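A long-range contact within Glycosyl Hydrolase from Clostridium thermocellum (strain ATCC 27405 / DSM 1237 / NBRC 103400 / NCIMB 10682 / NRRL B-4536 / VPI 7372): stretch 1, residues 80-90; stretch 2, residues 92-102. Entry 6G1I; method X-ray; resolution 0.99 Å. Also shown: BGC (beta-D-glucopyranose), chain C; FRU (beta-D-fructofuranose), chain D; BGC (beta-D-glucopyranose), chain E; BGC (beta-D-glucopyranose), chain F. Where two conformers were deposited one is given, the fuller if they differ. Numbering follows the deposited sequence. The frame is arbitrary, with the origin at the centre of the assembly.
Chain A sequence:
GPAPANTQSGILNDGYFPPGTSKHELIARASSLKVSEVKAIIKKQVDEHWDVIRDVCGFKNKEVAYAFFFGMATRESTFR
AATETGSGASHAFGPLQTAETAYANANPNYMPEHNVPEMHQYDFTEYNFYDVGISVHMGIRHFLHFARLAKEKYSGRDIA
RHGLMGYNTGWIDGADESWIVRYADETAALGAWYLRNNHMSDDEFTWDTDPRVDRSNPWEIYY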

# COMPACT_ATOMS: atom_id res chain seq x y z
N ARG A 80 0.25 12.11 0.23
CA ARG A 80 -0.94 12.98 0.15
C ARG A 80 -2.19 12.12 0.24
O ARG A 80 -2.60 11.49 -0.75
CB ARG A 80 -0.91 13.74 -1.15
CG ARG A 80 0.24 14.71 -1.18
CD ARG A 80 0.33 15.44 -2.50
NE ARG A 80 1.62 16.09 -2.54
CZ ARG A 80 2.53 15.98 -3.51
NH1 ARG A 80 2.30 15.28 -4.61
NH2 ARG A 80 3.67 16.62 -3.37
N ALA A 81 -2.71 12.00 1.46
CA ALA A 81 -3.72 10.97 1.74
C ALA A 81 -5.06 11.17 1.06
O ALA A 81 -5.83 10.21 1.06
CB ALA A 81 -3.93 10.84 3.24
N ALA A 82 -5.34 12.34 0.47
CA ALA A 82 -6.60 12.54 -0.25
C ALA A 82 -6.46 12.29 -1.73
O ALA A 82 -7.41 12.56 -2.47
CB ALA A 82 -7.15 13.95 -0.01
N THR A 83 -5.33 11.76 -2.19
CA THR A 83 -5.14 11.52 -3.64
C THR A 83 -6.24 10.58 -4.15
O THR A 83 -6.50 9.54 -3.55
CB THR A 83 -3.77 10.90 -3.84
OG1 THR A 83 -2.75 11.83 -3.44
CG2 THR A 83 -3.50 10.61 -5.30
N GLU A 84 -6.83 10.95 -5.28
CA GLU A 84 -7.88 10.15 -5.88
C GLU A 84 -7.65 10.16 -7.37
O GLU A 84 -7.45 11.21 -7.99
CB GLU A 84 -9.26 10.72 -5.61
CG GLU A 84 -10.38 9.80 -6.10
CD GLU A 84 -11.78 10.21 -5.75
OE1 GLU A 84 -12.01 11.33 -5.24
OE2 GLU A 84 -12.73 9.41 -5.97
N THR A 85 -7.72 8.99 -8.00
CA THR A 85 -7.37 8.79 -9.39
C THR A 85 -8.26 7.75 -10.04
O THR A 85 -8.67 6.83 -9.37
CB THR A 85 -5.90 8.26 -9.37
OG1 THR A 85 -5.13 9.03 -8.42
CG2 THR A 85 -5.30 8.26 -10.71
N GLY A 86 -8.48 7.85 -11.33
CA GLY A 86 -8.96 6.72 -12.10
C GLY A 86 -10.46 6.51 -12.13
O GLY A 86 -11.22 7.21 -11.46
N SER A 87 -10.84 5.48 -12.87
CA SER A 87 -12.22 5.11 -13.08
C SER A 87 -12.34 3.57 -13.08
O SER A 87 -11.43 2.86 -13.55
CB SER A 87 -12.69 5.66 -14.46
OG SER A 87 -14.03 5.39 -14.66
N GLY A 88 -13.46 3.06 -12.57
CA GLY A 88 -13.74 1.62 -12.60
C GLY A 88 -12.71 0.85 -11.80
O GLY A 88 -12.39 1.24 -10.64
N ALA A 89 -12.17 -0.22 -12.38
CA ALA A 89 -11.21 -1.06 -11.66
C ALA A 89 -9.98 -0.27 -11.25
O ALA A 89 -9.29 -0.62 -10.30
CB ALA A 89 -10.80 -2.25 -12.51
N SER A 90 -9.67 0.79 -12.02
CA SER A 90 -8.53 1.67 -11.76
C SER A 90 -8.82 2.83 -10.85
O SER A 90 -7.96 3.68 -10.66
CB SER A 90 -7.96 2.19 -13.08
OG SER A 90 -7.49 1.14 -13.86
N ALA A 92 -9.01 4.62 -7.56
CA ALA A 92 -8.27 4.38 -6.32
C ALA A 92 -8.29 5.63 -5.47
O ALA A 92 -8.32 6.79 -5.99
CB ALA A 92 -6.84 3.96 -6.60
N PHE A 93 -8.18 5.44 -4.15
CA PHE A 93 -8.14 6.54 -3.21
C PHE A 93 -7.08 6.27 -2.13
O PHE A 93 -6.80 5.11 -1.80
CB PHE A 93 -9.51 6.75 -2.53
CG PHE A 93 -9.54 7.91 -1.60
CD1 PHE A 93 -9.62 9.22 -2.11
CD2 PHE A 93 -9.42 7.76 -0.24
CE1 PHE A 93 -9.60 10.31 -1.29
CE2 PHE A 93 -9.42 8.88 0.60
CZ PHE A 93 -9.51 10.14 0.07
N GLY A 94 -6.57 7.35 -1.56
CA GLY A 94 -5.86 7.26 -0.29
C GLY A 94 -4.39 7.16 -0.46
O GLY A 94 -3.84 7.12 -1.58
N PRO A 95 -3.66 7.08 0.65
CA PRO A 95 -2.21 7.09 0.62
C PRO A 95 -1.60 5.94 -0.15
O PRO A 95 -0.51 6.13 -0.74
CB PRO A 95 -1.83 7.07 2.08
CG PRO A 95 -2.97 7.02 2.87
CD PRO A 95 -4.20 7.05 2.03
N LEU A 96 -2.22 4.78 -0.13
CA LEU A 96 -1.72 3.61 -0.85
C LEU A 96 -2.40 3.43 -2.20
O LEU A 96 -2.12 2.47 -2.89
CB LEU A 96 -1.87 2.32 -0.03
CG LEU A 96 -1.34 2.36 1.37
CD1 LEU A 96 -1.54 1.02 2.05
CD2 LEU A 96 0.08 2.78 1.44
N GLN A 97 -3.32 4.34 -2.59
CA GLN A 97 -4.09 4.18 -3.83
C GLN A 97 -4.74 2.84 -3.90
O GLN A 97 -4.52 2.01 -4.75
CB GLN A 97 -3.25 4.52 -5.06
CG GLN A 97 -2.84 5.99 -5.11
CD GLN A 97 -3.99 6.87 -5.51
OE1 GLN A 97 -4.21 7.10 -6.72
NE2 GLN A 97 -4.75 7.39 -4.53
N THR A 98 -5.64 2.63 -2.90
CA THR A 98 -6.43 1.40 -2.82
C THR A 98 -7.58 1.48 -3.85
O THR A 98 -8.44 2.36 -3.75
CB THR A 98 -7.02 1.29 -1.41
OG1 THR A 98 -5.93 1.36 -0.48
CG2 THR A 98 -7.77 0.00 -1.25
N ALA A 99 -7.59 0.52 -4.77
CA ALA A 99 -8.57 0.53 -5.85
C ALA A 99 -9.89 -0.09 -5.38
O ALA A 99 -9.97 -0.85 -4.41
CB ALA A 99 -8.04 -0.25 -7.04
N GLU A 100 -10.93 0.20 -6.19
CA GLU A 100 -12.25 -0.41 -5.92
C GLU A 100 -12.19 -1.92 -5.88
O GLU A 100 -12.98 -2.55 -5.15
CB GLU A 100 -13.28 -0.05 -7.01
CG GLU A 100 -13.53 1.42 -7.19
CD GLU A 100 -14.71 1.73 -8.08
OE1 GLU A 100 -15.32 0.77 -8.67
OE2 GLU A 100 -15.01 2.94 -8.26
N THR A 101 -11.25 -2.55 -6.62
CA THR A 101 -11.16 -3.97 -6.68
C THR A 101 -10.75 -4.62 -5.36
O THR A 101 -10.88 -5.82 -5.19
CB THR A 101 -10.17 -4.43 -7.76
OG1 THR A 101 -8.91 -3.81 -7.45
CG2 THR A 101 -10.59 -4.00 -9.19
N ALA A 102 -10.24 -3.83 -4.40
CA ALA A 102 -9.93 -4.40 -3.08
C ALA A 102 -11.21 -4.79 -2.32
O ALA A 102 -11.15 -5.64 -1.42
CB ALA A 102 -9.15 -3.40 -2.30
C2 BGC C . -5.99 -2.40 -9.17
C3 BGC C . -6.12 -3.65 -10.01
C4 BGC C . -6.57 -3.31 -11.44
C5 BGC C . -5.64 -2.24 -12.01
C6 BGC C . -5.95 -1.80 -13.44
C1 BGC C . -5.13 -1.38 -9.88
O2 BGC C . -5.42 -2.72 -7.88
O3 BGC C . -7.09 -4.51 -9.37
O4 BGC C . -6.47 -4.51 -12.23
O5 BGC C . -5.69 -1.07 -11.17
O6 BGC C . -7.31 -1.45 -13.61
C1 FRU D . -4.90 4.43 -10.12
C2 FRU D . -4.18 3.12 -9.93
C3 FRU D . -4.97 1.88 -10.26
C4 FRU D . -4.30 0.85 -9.40
C5 FRU D . -3.96 1.61 -8.15
C6 FRU D . -2.73 1.16 -7.40
O1 FRU D . -5.45 4.55 -11.41
O2 FRU D . -2.97 3.11 -10.72
O3 FRU D . -5.00 1.60 -11.66
O4 FRU D . -5.20 -0.22 -9.08
O5 FRU D . -3.84 3.00 -8.55
O6 FRU D . -1.53 1.24 -8.21
C2 BGC E . -0.52 7.87 -8.83
C3 BGC E . -1.11 6.49 -8.66
C4 BGC E . -0.39 5.47 -9.56
C5 BGC E . 1.10 5.59 -9.34
C6 BGC E . 1.88 4.65 -10.28
C1 BGC E . 1.00 7.84 -8.72
O2 BGC E . -1.05 8.77 -7.85
O3 BGC E . -2.49 6.50 -8.96
O4 BGC E . -0.85 4.16 -9.33
O5 BGC E . 1.54 6.91 -9.62
O6 BGC E . 1.73 5.00 -11.64
C2 BGC F . -7.00 -5.80 -14.11
C3 BGC F . -8.10 -6.25 -15.05
C4 BGC F . -9.33 -6.74 -14.21
C5 BGC F . -9.71 -5.63 -13.23
C6 BGC F . -10.81 -6.11 -12.29
C1 BGC F . -7.50 -4.76 -13.14
O2 BGC F . -5.95 -5.23 -14.93
O3 BGC F . -7.58 -7.29 -15.85
O4 BGC F . -10.38 -6.95 -15.13
O5 BGC F . -8.60 -5.30 -12.38
O6 BGC F . -10.46 -7.19 -11.47
O HOH W 1 -15.45 4.12 -10.77

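Short antiparallel pairings often owe their stability to one well-placed polar side chain as much as to the strands themselves, and this contact, which buries 610 Å² in all, is a compact example. The backbone supplies the frame: Thr-85 N donates to Ala-92 O at 3.0 Å, and Ala-92 N returns a bond to Thr-85 O at 2.9 Å. Beyond the strand pair, Gly-94 N reaches Thr-83 O at 3.0 Å.

Gln-97 ties this frame together. Its chi1 and chi2 are both m, folding the side chain so that its amide lies against the first stretch. There NE2 donates to Gly-94 O (3.1 Å) within its own turn and, weakly, to Thr-83 O (2.9 Å), while OE1 accepts from Thr-85 OG1 at 2.7 Å. The m rotamer of Thr-85 places its hydroxyl for that bond. OE1 also accepts from O3 of the chain E glucose, at 2.9 Å, so one amide joins both stretches and a sugar.

Thr-83, also m, turns its hydroxyl back to its own stretch, where OG1 donates to Arg-80 O at 2.7 Å and braces the turn. Phe-93 adopts chi1 t; its ring edge meets Glu-84 CB, with 3.8 Å from that atom to Phe-93 CD1. Both residues lie on the same face of the sheet, and the extended t, t conformation of Glu-84 carries its carboxylate beyond this contact.

The backbone of the second stretch calls for glycine at Gly-94, where a CB would clash with Pro-95 CD and be jammed against the preceding carbonyl. Its CA makes a CA-H...O contact with Ala-81 O at 3.2 Å. Alongside, Ala-81 CB packs 4.0 Å from Pro-95 CG. At the far end a water accepts from Gly-88 N (2.9 Å) and donates to Glu-100 OE2 (2.8 Å), extending the contact beyond the strands.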